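Rpb7-binding protein seb1 (Schizosaccharomyces pombe 972h-, PDB 5MDT) promotes transcription termination by binding RNA polymerase II, probably through the C-terminal domain of its largest subunit, and the nascent RNA. Local coordinates at residues 47-59 with 102-115. Sequence-based numbering, arbitrary orientation.
Sequences VYKYAKRAPVTHK and ITDSLVADAIQHAP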
ATOM      1  N   VAL A  47      -4.917   1.119  -6.722  1.00 25.65           N
ATOM      2  CA  VAL A  47      -4.475   0.098  -5.755  1.00 25.49           C
ATOM      3  C   VAL A  47      -5.675  -0.284  -4.848  1.00 27.01           C
ATOM      4  O   VAL A  47      -5.865  -1.464  -4.544  1.00 27.78           O
ATOM      5  CB  VAL A  47      -3.304   0.659  -4.934  1.00 27.88           C
ATOM      6  CG1 VAL A  47      -2.953  -0.278  -3.767  1.00 28.36           C
ATOM      7  CG2 VAL A  47      -2.099   0.890  -5.840  1.00 28.07           C
ATOM      8  N   TYR A  48      -6.455   0.708  -4.391  1.00 26.57           N
ATOM      9  CA  TYR A  48      -7.609   0.451  -3.536  1.00 25.94           C
ATOM     10  C   TYR A  48      -8.591  -0.477  -4.279  1.00 28.35           C
ATOM     11  O   TYR A  48      -8.996  -1.495  -3.727  1.00 28.06           O
ATOM     12  CB  TYR A  48      -8.289   1.789  -3.163  1.00 26.74           C
ATOM     13  CG  TYR A  48      -9.576   1.620  -2.368  1.00 26.51           C
ATOM     14  CD1 TYR A  48      -9.548   1.412  -0.990  1.00 29.32           C
ATOM     15  CD2 TYR A  48     -10.808   1.551  -3.012  1.00 27.75           C
ATOM     16  CE1 TYR A  48     -10.728   1.243  -0.257  1.00 30.29           C
ATOM     17  CE2 TYR A  48     -11.996   1.411  -2.291  1.00 28.70           C
ATOM     18  CZ  TYR A  48     -11.949   1.236  -0.918  1.00 33.08           C
ATOM     19  OH  TYR A  48     -13.138   1.086  -0.241  1.00 33.58           O
ATOM     20  N   LYS A  49      -8.911  -0.164  -5.549  1.00 25.17           N
ATOM     21  CA  LYS A  49      -9.878  -0.977  -6.333  1.00 25.16           C
ATOM     22  C   LYS A  49      -9.350  -2.403  -6.528  1.00 28.28           C
ATOM     23  O   LYS A  49     -10.088  -3.373  -6.295  1.00 28.48           O
ATOM     24  CB  LYS A  49     -10.161  -0.325  -7.689  1.00 27.34           C
ATOM     25  CG  LYS A  49     -11.052   0.907  -7.509  1.00 27.00           C
ATOM     26  CD  LYS A  49     -11.221   1.710  -8.826  1.00 30.14           C
ATOM     27  CE  LYS A  49     -11.952   1.032  -9.966  1.00 34.22           C
ATOM     28  NZ  LYS A  49     -13.318   0.641  -9.615  1.00 29.51           N
ATOM     29  N   TYR A  50      -8.063  -2.535  -6.847  1.00 25.11           N
ATOM     30  CA  TYR A  50      -7.480  -3.872  -7.002  1.00 25.28           C
ATOM     31  C   TYR A  50      -7.548  -4.646  -5.697  1.00 28.98           C
ATOM     32  O   TYR A  50      -8.019  -5.787  -5.697  1.00 29.54           O
ATOM     33  CB  TYR A  50      -6.010  -3.792  -7.498  1.00 26.35           C
ATOM     34  CG  TYR A  50      -5.327  -5.153  -7.458  1.00 27.82           C
ATOM     35  CD1 TYR A  50      -5.640  -6.142  -8.388  1.00 29.69           C
ATOM     36  CD2 TYR A  50      -4.395  -5.460  -6.466  1.00 28.68           C
ATOM     37  CE1 TYR A  50      -5.048  -7.408  -8.333  1.00 32.75           C
ATOM     38  CE2 TYR A  50      -3.824  -6.737  -6.381  1.00 29.77           C
ATOM     39  CZ  TYR A  50      -4.144  -7.697  -7.327  1.00 33.76           C
ATOM     40  OH  TYR A  50      -3.623  -8.965  -7.285  1.00 33.75           O
ATOM     41  N   ALA A  51      -7.080  -4.042  -4.572  1.00 26.93           N
ATOM     42  CA  ALA A  51      -7.068  -4.766  -3.284  1.00 28.45           C
ATOM     43  C   ALA A  51      -8.453  -5.252  -2.882  1.00 31.90           C
ATOM     44  O   ALA A  51      -8.615  -6.374  -2.408  1.00 32.86           O
ATOM     45  CB  ALA A  51      -6.507  -3.878  -2.197  1.00 29.34           C
ATOM     46  N   LYS A  52      -9.461  -4.430  -3.123  1.00 29.17           N
ATOM     47  CA  LYS A  52     -10.825  -4.795  -2.702  1.00 30.17           C
ATOM     48  C   LYS A  52     -11.416  -5.898  -3.577  1.00 33.48           C
ATOM     49  O   LYS A  52     -12.105  -6.759  -3.050  1.00 34.52           O
ATOM     50  CB  LYS A  52     -11.708  -3.532  -2.729  1.00 31.52           C
ATOM     51  CG  LYS A  52     -11.364  -2.502  -1.630  1.00 32.60           C
ATOM     52  CD  LYS A  52     -11.689  -2.976  -0.178  1.00 36.80           C
ATOM     53  CE  LYS A  52     -13.171  -2.924   0.100  1.00 39.59           C
ATOM     54  NZ  LYS A  52     -13.535  -3.461   1.455  1.00 38.68           N
ATOM     55  N   ARG A  53     -11.110  -5.925  -4.895  1.00 30.36           N
ATOM     56  CA  ARG A  53     -11.692  -6.973  -5.768  1.00 31.33           C
ATOM     57  C   ARG A  53     -10.873  -8.244  -5.829  1.00 34.42           C
ATOM     58  O   ARG A  53     -11.376  -9.271  -6.271  1.00 36.42           O
ATOM     59  CB  ARG A  53     -11.924  -6.456  -7.207  1.00 31.69           C
ATOM     60  CG  ARG A  53     -10.652  -6.276  -8.042  1.00 36.32           C
ATOM     61  CD  ARG A  53     -10.945  -5.669  -9.423  1.00 34.25           C
ATOM     62  NE  ARG A  53      -9.753  -5.776 -10.274  1.00 38.52           N
ATOM     63  CZ  ARG A  53      -8.934  -4.769 -10.563  1.00 40.88           C
ATOM     64  NH1 ARG A  53      -9.214  -3.537 -10.173  1.00 30.48           N
ATOM     65  NH2 ARG A  53      -7.854  -4.988 -11.313  1.00 39.65           N
ATOM     66  N   ALA A  54      -9.604  -8.172  -5.446  1.00 31.55           N
ATOM     67  CA  ALA A  54      -8.684  -9.287  -5.592  1.00 31.44           C
ATOM     68  C   ALA A  54      -9.094 -10.559  -4.867  1.00 35.77           C
ATOM     69  O   ALA A  54      -9.772 -10.477  -3.840  1.00 36.86           O
ATOM     70  CB  ALA A  54      -7.281  -8.854  -5.158  1.00 31.36           C
ATOM     71  N   PRO A  55      -8.703 -11.758  -5.377  1.00 36.82           N
ATOM     72  CA  PRO A  55      -8.997 -13.004  -4.634  1.00 37.68           C
ATOM     73  C   PRO A  55      -8.460 -12.928  -3.194  1.00 39.65           C
ATOM     74  O   PRO A  55      -7.514 -12.181  -2.936  1.00 36.91           O
ATOM     75  CB  PRO A  55      -8.189 -14.053  -5.405  1.00 41.57           C
ATOM     76  CG  PRO A  55      -8.127 -13.527  -6.787  1.00 44.94           C
ATOM     77  CD  PRO A  55      -7.922 -12.048  -6.598  1.00 38.70           C
ATOM     78  N   VAL A  56      -9.023 -13.730  -2.263  1.00 39.71           N
ATOM     79  CA  VAL A  56      -8.617 -13.724  -0.846  1.00 39.00           C
ATOM     80  C   VAL A  56      -7.125 -14.010  -0.641  1.00 42.39           C
ATOM     81  O   VAL A  56      -6.507 -13.458   0.273  1.00 41.87           O
ATOM     82  CB  VAL A  56      -9.496 -14.659   0.029  1.00 45.20           C
ATOM     83  CG1 VAL A  56     -10.970 -14.229  -0.007  1.00 46.44           C
ATOM     84  CG2 VAL A  56      -9.345 -16.118  -0.377  1.00 47.36           C
ATOM     85  N   THR A  57      -6.542 -14.821  -1.530  1.00 39.65           N
ATOM     86  CA  THR A  57      -5.133 -15.212  -1.493  1.00 40.90           C
ATOM     87  C   THR A  57      -4.223 -14.047  -1.932  1.00 41.37           C
ATOM     88  O   THR A  57      -3.013 -14.098  -1.708  1.00 40.96           O
ATOM     89  CB  THR A  57      -4.921 -16.393  -2.451  1.00 48.23           C
ATOM     90  OG1 THR A  57      -5.386 -15.997  -3.742  1.00 49.35           O
ATOM     91  CG2 THR A  57      -5.665 -17.687  -1.986  1.00 47.56           C
ATOM     92  N   HIS A  58      -4.806 -13.030  -2.606  1.00 36.30           N
ATOM     93  CA  HIS A  58      -4.084 -11.903  -3.199  1.00 33.90           C
ATOM     94  C   HIS A  58      -4.030 -10.619  -2.362  1.00 35.89           C
ATOM     95  O   HIS A  58      -3.365  -9.669  -2.773  1.00 34.08           O
ATOM     96  CB  HIS A  58      -4.710 -11.603  -4.581  1.00 34.64           C
ATOM     97  CG  HIS A  58      -4.376 -12.619  -5.639  1.00 39.36           C
ATOM     98  ND1 HIS A  58      -4.380 -13.982  -5.373  1.00 43.42           N
ATOM     99  CD2 HIS A  58      -4.100 -12.429  -6.951  1.00 41.99           C
ATOM    100  CE1 HIS A  58      -4.068 -14.573  -6.521  1.00 44.87           C
ATOM    101  NE2 HIS A  58      -3.888 -13.670  -7.503  1.00 44.00           N
ATOM    102  N   LYS A  59      -4.702 -10.579  -1.190  1.00 34.16           N
ATOM    103  CA  LYS A  59      -4.760  -9.337  -0.379  1.00 33.18           C
ATOM    104  C   LYS A  59      -3.387  -8.976   0.165  1.00 35.33           C
ATOM    105  O   LYS A  59      -3.027  -7.786   0.191  1.00 33.16           O
ATOM    106  CB  LYS A  59      -5.725  -9.533   0.827  1.00 36.34           C
ATOM    107  CG  LYS A  59      -7.151  -9.986   0.481  1.00 43.45           C
ATOM    108  CD  LYS A  59      -7.807  -9.129  -0.599  1.00 35.56           C
ATOM    109  CE  LYS A  59      -9.305  -9.474  -0.588  1.00 38.92           C
ATOM    110  NZ  LYS A  59     -10.087  -8.458  -1.340  1.00 31.42           N
ATOM    111  N   ILE A 102      -6.057   5.148   2.734  1.00 34.51           N
ATOM    112  CA  ILE A 102      -6.657   3.843   2.391  1.00 33.39           C
ATOM    113  C   ILE A 102      -6.042   2.665   3.189  1.00 37.13           C
ATOM    114  O   ILE A 102      -6.538   1.546   3.070  1.00 35.59           O
ATOM    115  CB  ILE A 102      -6.615   3.546   0.855  1.00 33.51           C
ATOM    116  CG1 ILE A 102      -5.165   3.306   0.359  1.00 33.40           C
ATOM    117  CG2 ILE A 102      -7.349   4.652   0.048  1.00 33.44           C
ATOM    118  CD1 ILE A 102      -5.024   2.613  -1.052  1.00 34.56           C
ATOM    119  N   THR A 103      -4.934   2.885   3.932  1.00 33.78           N
ATOM    120  CA  THR A 103      -4.239   1.789   4.613  1.00 34.23           C
ATOM    121  C   THR A 103      -5.135   1.031   5.603  1.00 37.35           C
ATOM    122  O   THR A 103      -5.146  -0.201   5.545  1.00 36.99           O
ATOM    123  CB  THR A 103      -2.930   2.286   5.238  1.00 38.16           C
ATOM    124  OG1 THR A 103      -2.089   2.700   4.176  1.00 36.35           O
ATOM    125  CG2 THR A 103      -2.206   1.206   6.062  1.00 40.67           C
ATOM    126  N   ASP A 104      -5.867   1.737   6.495  1.00 37.42           N
ATOM    127  CA  ASP A 104      -6.723   1.058   7.478  1.00 39.30           C
ATOM    128  C   ASP A 104      -7.714   0.115   6.790  1.00 41.63           C
ATOM    129  O   ASP A 104      -7.831  -1.040   7.206  1.00 39.53           O
ATOM    130  CB  ASP A 104      -7.472   2.056   8.385  1.00 43.94           C
ATOM    131  CG  ASP A 104      -6.638   2.724   9.459  1.00 63.89           C
ATOM    132  OD1 ASP A 104      -5.409   2.461   9.515  1.00 65.08           O
ATOM    133  OD2 ASP A 104      -7.210   3.510  10.248  1.00 73.58           O
ATOM    134  N   SER A 105      -8.391   0.599   5.715  1.00 38.93           N
ATOM    135  CA  SER A 105      -9.382  -0.182   4.948  1.00 37.89           C
ATOM    136  C   SER A 105      -8.767  -1.424   4.342  1.00 39.07           C
ATOM    137  O   SER A 105      -9.382  -2.496   4.413  1.00 38.55           O
ATOM    138  CB  SER A 105      -9.989   0.650   3.808  1.00 41.50           C
ATOM    139  OG  SER A 105     -10.704   1.750   4.331  1.00 59.87           O
ATOM    140  N   LEU A 106      -7.576  -1.293   3.709  1.00 34.85           N
ATOM    141  CA  LEU A 106      -6.937  -2.442   3.095  1.00 34.12           C
ATOM    142  C   LEU A 106      -6.458  -3.458   4.130  1.00 37.58           C
ATOM    143  O   LEU A 106      -6.582  -4.663   3.883  1.00 37.63           O
ATOM    144  CB  LEU A 106      -5.828  -2.044   2.112  1.00 34.21           C
ATOM    145  CG  LEU A 106      -6.279  -1.089   0.948  1.00 36.84           C
ATOM    146  CD1 LEU A 106      -5.220  -1.073  -0.144  1.00 37.57           C
ATOM    147  CD2 LEU A 106      -7.655  -1.485   0.370  1.00 35.27           C
ATOM    148  N   VAL A 107      -5.942  -2.996   5.306  1.00 35.01           N
ATOM    149  CA  VAL A 107      -5.550  -3.952   6.374  1.00 36.47           C
ATOM    150  C   VAL A 107      -6.792  -4.655   6.913  1.00 42.09           C
ATOM    151  O   VAL A 107      -6.794  -5.882   7.078  1.00 43.36           O
ATOM    152  CB  VAL A 107      -4.661  -3.320   7.479  1.00 41.63           C
ATOM    153  CG1 VAL A 107      -4.383  -4.313   8.623  1.00 43.50           C
ATOM    154  CG2 VAL A 107      -3.346  -2.805   6.882  1.00 40.56           C
ATOM    155  N   ALA A 108      -7.878  -3.891   7.152  1.00 38.78           N
ATOM    156  CA  ALA A 108      -9.129  -4.465   7.670  1.00 39.89           C
ATOM    157  C   ALA A 108      -9.685  -5.524   6.719  1.00 42.50           C
ATOM    158  O   ALA A 108     -10.098  -6.582   7.162  1.00 43.12           O
ATOM    159  CB  ALA A 108     -10.156  -3.367   7.890  1.00 41.50           C
ATOM    160  N   ASP A 109      -9.646  -5.256   5.413  1.00 40.26           N
ATOM    161  CA  ASP A 109     -10.116  -6.165   4.368  1.00 39.74           C
ATOM    162  C   ASP A 109      -9.250  -7.432   4.352  1.00 41.50           C
ATOM    163  O   ASP A 109      -9.779  -8.539   4.216  1.00 41.42           O
ATOM    164  CB  ASP A 109     -10.044  -5.449   3.012  1.00 40.44           C
ATOM    165  CG  ASP A 109     -10.590  -6.231   1.844  1.00 52.29           C
ATOM    166  OD1 ASP A 109     -11.829  -6.395   1.769  1.00 52.41           O
ATOM    167  OD2 ASP A 109      -9.790  -6.605   0.958  1.00 49.77           O
ATOM    168  N   ALA A 110      -7.925  -7.283   4.526  1.00 37.40           N
ATOM    169  CA  ALA A 110      -7.047  -8.445   4.544  1.00 38.28           C
ATOM    170  C   ALA A 110      -7.304  -9.264   5.790  1.00 43.21           C
ATOM    171  O   ALA A 110      -7.367 -10.493   5.705  1.00 44.69           O
ATOM    172  CB  ALA A 110      -5.579  -8.013   4.478  1.00 38.10           C
ATOM    173  N   ILE A 111      -7.556  -8.602   6.937  1.00 42.08           N
ATOM    174  CA  ILE A 111      -7.900  -9.317   8.190  1.00 45.37           C
ATOM    175  C   ILE A 111      -9.179 -10.159   7.997  1.00 48.61           C
ATOM    176  O   ILE A 111      -9.255 -11.313   8.438  1.00 50.33           O
ATOM    177  CB  ILE A 111      -8.018  -8.317   9.384  1.00 50.05           C
ATOM    178  CG1 ILE A 111      -6.637  -7.754   9.782  1.00 49.98           C
ATOM    179  CG2 ILE A 111      -8.764  -8.911  10.587  1.00 54.88           C
ATOM    180  CD1 ILE A 111      -6.650  -6.634  10.844  1.00 55.51           C
ATOM    181  N   GLN A 112     -10.170  -9.590   7.319  1.00 45.27           N
ATOM    182  CA  GLN A 112     -11.442 -10.281   7.099  1.00 46.81           C
ATOM    183  C   GLN A 112     -11.314 -11.486   6.139  1.00 50.93           C
ATOM    184  O   GLN A 112     -11.930 -12.512   6.375  1.00 51.44           O
ATOM    185  CB  GLN A 112     -12.488  -9.279   6.581  1.00 47.13           C
ATOM    186  CG  GLN A 112     -13.928  -9.783   6.599  1.00 65.34           C
ATOM    187  CD  GLN A 112     -14.875  -8.818   5.923  1.00 82.75           C
ATOM    188  OE1 GLN A 112     -14.617  -7.613   5.819  1.00 79.12           O
ATOM    189  NE2 GLN A 112     -16.005  -9.326   5.462  1.00 78.26           N
ATOM    190  N   HIS A 113     -10.480 -11.379   5.093  1.00 43.80           N
ATOM    191  CA  HIS A 113     -10.443 -12.371   4.021  1.00 43.91           C
ATOM    192  C   HIS A 113      -9.208 -13.229   3.852  1.00 47.08           C
ATOM    193  O   HIS A 113      -9.326 -14.330   3.314  1.00 47.79           O
ATOM    194  CB  HIS A 113     -10.666 -11.621   2.688  1.00 43.27           C
ATOM    195  CG  HIS A 113     -12.017 -10.999   2.604  1.00 47.06           C
ATOM    196  ND1 HIS A 113     -13.168 -11.773   2.611  1.00 51.03           N
ATOM    197  CD2 HIS A 113     -12.364  -9.695   2.571  1.00 47.20           C
ATOM    198  CE1 HIS A 113     -14.178 -10.916   2.578  1.00 50.58           C
ATOM    199  NE2 HIS A 113     -13.745  -9.654   2.535  1.00 48.62           N
ATOM    200  N   ALA A 114      -8.031 -12.709   4.190  1.00 42.09           N
ATOM    201  CA  ALA A 114      -6.789 -13.404   3.908  1.00 43.33           C
ATOM    202  C   ALA A 114      -6.589 -14.672   4.718  1.00 48.62           C
ATOM    203  O   ALA A 114      -7.111 -14.776   5.843  1.00 48.32           O
ATOM    204  CB  ALA A 114      -5.601 -12.466   4.089  1.00 43.34           C
ATOM    205  N   PRO A 115      -5.883 -15.667   4.134  1.00 46.55           N
ATOM    206  CA  PRO A 115      -5.561 -16.885   4.916  1.00 49.60           C
ATOM    207  C   PRO A 115      -4.803 -16.458   6.177  1.00 53.09           C
ATOM    208  O   PRO A 115      -3.999 -15.530   6.113  1.00 49.80           O
ATOM    209  CB  PRO A 115      -4.646 -17.689   3.984  1.00 52.73           C
ATOM    210  CG  PRO A 115      -4.829 -17.127   2.635  1.00 54.42           C
ATOM    211  CD  PRO A 115      -5.244 -15.689   2.797  1.00 47.01           C
TER
HETATM  212  O   HOH W   1     -12.995   1.259   2.475  1.00 41.27           O
HETATM  213  O   HOH W   2     -12.826  -7.825  -0.471  1.00 67.26           O
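Leu-106 drives its forked end into a hole formed by Val-47, Tyr-48, Ala-51 and Lys-52, a knob-into-hole fit in which both methyls rest on Ala-51 CB, CD2 at 3.7 Å. The small methyl of Ala-51 lets both leucine branches come close. Behind them, helix 59-79 closes the core, Leu-63 touching Leu-106 and Ala-110. Lys-59, itself a buried residue, brings its ammonium to the C-terminal end of helix 40-53. Its NZ donates to Ala-51 O (2.8 Å), in the carbonyl plane, forms a weak bond to Ala-54 O, and forms a salt bridge with Asp-109, its hydrogen bond to OD2 (3.0 Å) using that oxygen's syn lone pair. With CG of Asp-109 anti to the backbone N (chi1 -176°), the carboxylate faces both lysines. Segments 47-53 and 102-113, from helices 40-53 and 92-113, run nearly parallel, 12° apart, within the all-helical bundle of a CTD-interacting domain. An alanine in place of Lys-59 would probably leave Asp-109 without its closer cationic mate and Ala-51 O without its side-chain donor. Toward solvent the contact slackens: exposed Lys-52 reaches Asp-109 OD1 with NZ at a weak 3.4 Å, its chain bent at chi2 and chi3, while a water joins OD1, Lys-59 NZ and Lys-52 O. Tyr-48 meets Ser-105 CB at its ring edge, and at this partly exposed rim the two hydroxyls share a second water.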